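Uncharacterized protein (PDB 4IPB) is of unknown function but belongs to the PepSY-like family of putative beta-lactamase-inhibitor-like proteins. Local coordinates at residues G29-K42 with W45-L59. Sequence-based numbering, arbitrary orientation.
Sequences GYYCANFAMNGFTK and WFNVRGQWVMTLTDL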
loop_
_atom_site.group_PDB
_atom_site.type_symbol
_atom_site.label_atom_id
_atom_site.label_comp_id
_atom_site.label_asym_id
_atom_site.label_seq_id
_atom_site.Cartn_x
_atom_site.Cartn_y
_atom_site.Cartn_z
ATOM N N GLY A 29 5.036 -6.573 15.266
ATOM C CA GLY A 29 6.020 -7.632 15.089
ATOM C C GLY A 29 6.583 -7.817 13.711
ATOM O O GLY A 29 7.387 -8.751 13.461
ATOM N N TYR A 30 6.171 -6.942 12.781
ATOM C CA TYR A 30 6.660 -7.007 11.388
ATOM C C TYR A 30 7.608 -5.784 11.187
ATOM O O TYR A 30 7.472 -4.767 11.887
ATOM C CB TYR A 30 5.480 -6.920 10.422
ATOM C CG TYR A 30 4.531 -8.072 10.497
ATOM C CD1 TYR A 30 4.814 -9.244 9.865
ATOM C CD2 TYR A 30 3.369 -7.978 11.218
ATOM C CE1 TYR A 30 3.940 -10.353 9.900
ATOM C CE2 TYR A 30 2.495 -9.059 11.285
ATOM C CZ TYR A 30 2.780 -10.228 10.609
ATOM O OH TYR A 30 1.930 -11.297 10.677
ATOM N N TYR A 31 8.552 -5.885 10.272
ATOM C CA TYR A 31 9.547 -4.849 9.989
ATOM C C TYR A 31 9.226 -4.213 8.631
ATOM O O TYR A 31 8.919 -4.986 7.664
ATOM C CB TYR A 31 10.958 -5.480 9.895
ATOM C CG TYR A 31 11.315 -6.140 11.185
ATOM C CD1 TYR A 31 10.916 -7.465 11.459
ATOM C CD2 TYR A 31 11.922 -5.428 12.186
ATOM C CE1 TYR A 31 11.178 -8.064 12.692
ATOM C CE2 TYR A 31 12.174 -6.018 13.403
ATOM C CZ TYR A 31 11.802 -7.334 13.637
ATOM O OH TYR A 31 12.038 -7.921 14.876
ATOM N N CYS A 32 9.333 -2.901 8.546
ATOM C CA CYS A 32 8.958 -2.161 7.339
ATOM C C CYS A 32 10.132 -1.365 6.846
ATOM O O CYS A 32 10.713 -0.583 7.625
ATOM C CB CYS A 32 7.819 -1.220 7.655
ATOM S SG CYS A 32 7.326 -0.162 6.263
ATOM N N ALA A 33 10.467 -1.523 5.567
ATOM C CA ALA A 33 11.465 -0.755 4.858
ATOM C C ALA A 33 10.762 0.273 3.948
ATOM O O ALA A 33 9.981 -0.128 3.047
ATOM C CB ALA A 33 12.315 -1.673 3.993
ATOM N N ASN A 34 11.022 1.557 4.197
ATOM C CA ASN A 34 10.446 2.648 3.416
ATOM C C ASN A 34 11.515 3.268 2.570
ATOM O O ASN A 34 12.578 3.679 3.120
ATOM C CB ASN A 34 9.832 3.704 4.345
ATOM C CG ASN A 34 9.367 4.934 3.602
ATOM O OD1 ASN A 34 10.146 5.861 3.378
ATOM N ND2 ASN A 34 8.170 4.896 3.087
ATOM N N PHE A 35 11.248 3.466 1.275
ATOM C CA PHE A 35 12.263 3.996 0.327
ATOM C C PHE A 35 11.624 4.303 -1.028
ATOM O O PHE A 35 10.505 3.872 -1.289
ATOM C CB PHE A 35 13.385 2.967 0.081
ATOM C CG PHE A 35 12.923 1.664 -0.485
ATOM C CD1 PHE A 35 12.259 0.744 0.309
ATOM C CD2 PHE A 35 13.161 1.320 -1.794
ATOM C CE1 PHE A 35 11.855 -0.463 -0.176
ATOM C CE2 PHE A 35 12.727 0.084 -2.296
ATOM C CZ PHE A 35 12.048 -0.774 -1.486
ATOM N N ALA A 36 12.397 4.926 -1.926
ATOM C CA ALA A 36 11.937 5.196 -3.289
ATOM C C ALA A 36 12.679 4.328 -4.293
ATOM O O ALA A 36 13.869 4.073 -4.143
ATOM C CB ALA A 36 12.184 6.676 -3.625
HETATM N N MSE A 37 11.988 3.862 -5.322
HETATM C CA MSE A 37 12.591 2.929 -6.307
HETATM C C MSE A 37 11.958 3.228 -7.651
HETATM O O MSE A 37 10.730 3.148 -7.789
HETATM C CB MSE A 37 12.307 1.470 -5.853
HETATM C CG MSE A 37 12.759 0.305 -6.758
HETATM SE SE MSE A 37 14.673 0.321 -7.131
HETATM C CE MSE A 37 15.415 0.296 -5.351
ATOM N N ASN A 38 12.801 3.592 -8.629
ATOM C CA ASN A 38 12.378 3.890 -10.021
ATOM C C ASN A 38 11.175 4.813 -10.071
ATOM O O ASN A 38 10.195 4.538 -10.771
ATOM C CB ASN A 38 12.047 2.598 -10.776
ATOM C CG ASN A 38 13.180 1.594 -10.746
ATOM O OD1 ASN A 38 14.315 1.924 -11.073
ATOM N ND2 ASN A 38 12.878 0.357 -10.349
ATOM N N GLY A 39 11.220 5.873 -9.272
ATOM C CA GLY A 39 10.164 6.858 -9.227
ATOM C C GLY A 39 8.970 6.634 -8.309
ATOM O O GLY A 39 8.084 7.471 -8.264
ATOM N N PHE A 40 8.927 5.520 -7.561
ATOM C CA PHE A 40 7.779 5.232 -6.692
ATOM C C PHE A 40 8.193 4.990 -5.246
ATOM O O PHE A 40 9.223 4.363 -5.009
ATOM C CB PHE A 40 7.007 3.964 -7.170
ATOM C CG PHE A 40 6.417 4.074 -8.557
ATOM C CD1 PHE A 40 5.169 4.628 -8.750
ATOM C CD2 PHE A 40 7.155 3.678 -9.665
ATOM C CE1 PHE A 40 4.629 4.762 -10.029
ATOM C CE2 PHE A 40 6.634 3.811 -10.949
ATOM C CZ PHE A 40 5.357 4.333 -11.127
ATOM N N THR A 41 7.404 5.490 -4.316
ATOM C CA THR A 41 7.613 5.193 -2.895
ATOM C C THR A 41 7.093 3.836 -2.556
ATOM O O THR A 41 6.015 3.459 -2.970
ATOM C CB THR A 41 6.961 6.231 -1.990
ATOM O OG1 THR A 41 7.609 7.471 -2.226
ATOM C CG2 THR A 41 7.123 5.874 -0.515
ATOM N N LYS A 42 7.901 3.082 -1.812
ATOM C CA LYS A 42 7.575 1.735 -1.412
ATOM C C LYS A 42 7.701 1.516 0.101
ATOM O O LYS A 42 8.535 2.162 0.763
ATOM C CB LYS A 42 8.542 0.772 -2.082
ATOM C CG LYS A 42 8.622 0.837 -3.607
ATOM C CD LYS A 42 8.586 -0.522 -4.209
ATOM C CE LYS A 42 8.430 -0.449 -5.713
ATOM N NZ LYS A 42 7.327 -1.325 -6.158
ATOM N N TRP A 45 7.447 -5.012 3.768
ATOM C CA TRP A 45 7.306 -5.581 5.097
ATOM C C TRP A 45 7.806 -7.023 5.190
ATOM O O TRP A 45 7.656 -7.798 4.242
ATOM C CB TRP A 45 5.836 -5.537 5.516
ATOM C CG TRP A 45 5.308 -4.183 5.698
ATOM C CD1 TRP A 45 4.780 -3.308 4.745
ATOM C CD2 TRP A 45 5.087 -3.546 6.970
ATOM N NE1 TRP A 45 4.384 -2.146 5.366
ATOM C CE2 TRP A 45 4.528 -2.282 6.721
ATOM C CE3 TRP A 45 5.438 -3.880 8.293
ATOM C CZ2 TRP A 45 4.265 -1.385 7.741
ATOM C CZ3 TRP A 45 5.134 -3.038 9.292
ATOM C CH2 TRP A 45 4.537 -1.786 9.031
ATOM N N PHE A 46 8.395 -7.363 6.336
ATOM C CA PHE A 46 8.966 -8.695 6.591
ATOM C C PHE A 46 8.590 -9.186 7.971
ATOM O O PHE A 46 8.317 -8.372 8.861
ATOM C CB PHE A 46 10.525 -8.628 6.579
ATOM C CG PHE A 46 11.085 -8.106 5.290
ATOM C CD1 PHE A 46 11.140 -6.773 5.004
ATOM C CD2 PHE A 46 11.470 -9.003 4.311
ATOM C CE1 PHE A 46 11.607 -6.324 3.748
ATOM C CE2 PHE A 46 11.964 -8.564 3.082
ATOM C CZ PHE A 46 12.008 -7.222 2.795
ATOM N N ASN A 47 8.569 -10.505 8.141
ATOM C CA ASN A 47 8.392 -11.101 9.453
ATOM C C ASN A 47 9.759 -11.380 10.105
ATOM O O ASN A 47 10.829 -11.121 9.518
ATOM C CB ASN A 47 7.486 -12.331 9.387
ATOM C CG ASN A 47 8.144 -13.518 8.726
ATOM O OD1 ASN A 47 9.377 -13.592 8.581
ATOM N ND2 ASN A 47 7.312 -14.435 8.264
ATOM N N VAL A 48 9.718 -11.823 11.370
ATOM C CA VAL A 48 10.918 -12.062 12.146
ATOM C C VAL A 48 11.818 -13.178 11.596
ATOM O O VAL A 48 12.999 -13.227 11.974
ATOM C CB VAL A 48 10.522 -12.316 13.608
ATOM C CG1 VAL A 48 9.887 -13.683 13.734
ATOM C CG2 VAL A 48 11.706 -12.145 14.554
ATOM N N ARG A 49 11.279 -14.007 10.699
ATOM C CA ARG A 49 12.048 -15.049 10.034
ATOM C C ARG A 49 12.750 -14.471 8.799
ATOM O O ARG A 49 13.407 -15.196 8.063
ATOM C CB ARG A 49 11.157 -16.174 9.546
ATOM C CG ARG A 49 10.125 -16.740 10.489
ATOM C CD ARG A 49 10.651 -17.752 11.408
ATOM N NE ARG A 49 11.137 -19.025 10.827
ATOM C CZ ARG A 49 11.809 -19.889 11.572
ATOM N NH1 ARG A 49 12.033 -19.604 12.864
ATOM N NH2 ARG A 49 12.291 -21.008 11.048
ATOM N N GLY A 50 12.626 -13.160 8.575
ATOM C CA GLY A 50 13.213 -12.543 7.408
ATOM C C GLY A 50 12.434 -12.815 6.119
ATOM O O GLY A 50 12.966 -12.618 5.029
ATOM N N GLN A 51 11.208 -13.270 6.208
ATOM C CA GLN A 51 10.401 -13.571 5.054
ATOM C C GLN A 51 9.556 -12.343 4.683
ATOM O O GLN A 51 8.951 -11.700 5.521
ATOM C CB GLN A 51 9.439 -14.733 5.331
ATOM C CG GLN A 51 10.158 -16.017 5.714
ATOM C CD GLN A 51 9.287 -17.116 6.290
ATOM O OE1 GLN A 51 8.340 -16.901 7.032
ATOM N NE2 GLN A 51 9.656 -18.355 5.945
ATOM N N TRP A 52 9.503 -12.080 3.389
ATOM C CA TRP A 52 8.692 -11.011 2.849
ATOM C C TRP A 52 7.202 -11.339 3.035
ATOM O O TRP A 52 6.758 -12.443 2.730
ATOM C CB TRP A 52 8.972 -10.884 1.364
ATOM C CG TRP A 52 8.083 -9.919 0.640
ATOM C CD1 TRP A 52 7.963 -8.596 0.883
ATOM C CD2 TRP A 52 7.187 -10.237 -0.419
ATOM N NE1 TRP A 52 7.018 -8.073 0.053
ATOM C CE2 TRP A 52 6.520 -9.047 -0.759
ATOM C CE3 TRP A 52 6.846 -11.423 -1.094
ATOM C CZ2 TRP A 52 5.588 -8.984 -1.762
ATOM C CZ3 TRP A 52 5.924 -11.334 -2.083
ATOM C CH2 TRP A 52 5.328 -10.128 -2.420
ATOM N N VAL A 53 6.474 -10.374 3.580
ATOM C CA VAL A 53 5.026 -10.482 3.796
ATOM C C VAL A 53 4.127 -9.599 2.946
ATOM O O VAL A 53 2.981 -9.978 2.714
ATOM C CB VAL A 53 4.662 -10.444 5.260
ATOM C CG1 VAL A 53 5.312 -11.647 5.963
ATOM C CG2 VAL A 53 4.952 -9.132 5.905
HETATM N N MSE A 54 4.607 -8.432 2.555
HETATM C CA MSE A 54 3.819 -7.521 1.640
HETATM C C MSE A 54 4.659 -6.372 1.167
HETATM O O MSE A 54 5.561 -5.883 1.891
HETATM C CB MSE A 54 2.483 -7.054 2.233
HETATM C CG MSE A 54 2.621 -6.228 3.451
HETATM SE SE MSE A 54 0.832 -5.609 4.074
HETATM C CE MSE A 54 1.427 -4.473 5.425
ATOM N N THR A 55 4.285 -5.843 -0.014
ATOM C CA THR A 55 4.845 -4.635 -0.495
ATOM C C THR A 55 3.705 -3.709 -0.895
ATOM O O THR A 55 2.769 -4.130 -1.594
ATOM C CB THR A 55 5.706 -4.924 -1.732
ATOM O OG1 THR A 55 6.865 -5.671 -1.336
ATOM C CG2 THR A 55 6.151 -3.621 -2.400
ATOM N N LEU A 56 3.836 -2.467 -0.486
ATOM C CA LEU A 56 2.886 -1.408 -0.826
ATOM C C LEU A 56 3.604 -0.360 -1.653
ATOM O O LEU A 56 4.636 0.217 -1.219
ATOM C CB LEU A 56 2.267 -0.806 0.399
ATOM C CG LEU A 56 1.437 -1.757 1.219
ATOM C CD1 LEU A 56 2.233 -2.535 2.246
ATOM C CD2 LEU A 56 0.308 -1.034 1.914
ATOM N N THR A 57 3.088 -0.099 -2.864
ATOM C CA THR A 57 3.699 0.846 -3.767
ATOM C C THR A 57 2.724 2.009 -3.987
ATOM O O THR A 57 1.562 1.794 -4.313
ATOM C CB THR A 57 4.009 0.246 -5.146
ATOM O OG1 THR A 57 4.871 -0.915 -5.001
ATOM C CG2 THR A 57 4.702 1.226 -6.062
ATOM N N ASP A 58 3.216 3.220 -3.781
ATOM C CA ASP A 58 2.393 4.397 -3.936
ATOM C C ASP A 58 2.353 4.809 -5.403
ATOM O O ASP A 58 3.316 5.392 -5.925
ATOM C CB ASP A 58 3.017 5.555 -3.161
ATOM C CG ASP A 58 3.099 5.299 -1.640
ATOM O OD1 ASP A 58 2.320 4.517 -1.103
ATOM O OD2 ASP A 58 3.948 5.941 -0.978
ATOM N N LEU A 59 1.232 4.527 -6.038
ATOM C CA LEU A 59 1.009 4.851 -7.442
ATOM C C LEU A 59 0.472 6.266 -7.663
ATOM O O LEU A 59 0.582 6.771 -8.764
ATOM C CB LEU A 59 0.047 3.836 -8.053
ATOM C CG LEU A 59 0.453 2.356 -8.052
ATOM C CD1 LEU A 59 -0.610 1.479 -8.695
ATOM C CD2 LEU A 59 1.764 2.172 -8.759
HETATM O O HOH W 1 7.167 -11.357 12.578
HETATM O O HOH W 2 5.158 7.208 -5.367
#
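Cys32 lies against one face of the Trp45 indole. Its CB sits 3.3 Å from the centroid of the six-membered ring of Trp45, almost exactly on the ring normal, a CH-pi contact. SG is anti to the backbone N (chi1 176°), which carries the sulfur across the same face toward the five-membered ring. There Cys32 SG comes within 3.5 Å of Trp45 CE2, a sulfur-aromatic contact. The opposite face of the indole is met by CE of the selenomethionine Met54, and Tyr30 CB packs at the ring edge. Pro136, at the start of helix 136-139, touches both Tyr30 and Trp45. Next to it, Tyr31 and Phe46 form an antiparallel hydrogen-bonded pair. Tyr31 N donates to Phe46 O (2.9 Å), and Phe46 N returns a bond to Tyr31 O.

Further along the sheet, Lys42 runs beside Thr57. Its CB passes Leu56 O, CD lies nearest Thr57 OG1, and CE approaches both OG1 and CG2 of Thr57. Turns at chi2 (-134°) and chi4 (-130°) bring Lys42 NZ to Thr57 OG1, a 2.7 Å hydrogen bond. Asp58 N donates to Thr41 O (2.9 Å). Phe40 lays CB on Thr57 CG2 and turns its ring edge to Asp58 O. One water links Thr41 N to Asp58 O; another joins Gly29 O to Val48 N.

Opposite Trp45 the strand carries an extra residue, a classic beta bulge at Val53 and Met54: Val53 N bonds to Trp45 O, and Trp45 N to Met54 O. The whole is a three-stranded antiparallel meander, two successive beta hairpins sharing strand 40-46, within the larger antiparallel sheet of this PepSY-like protein.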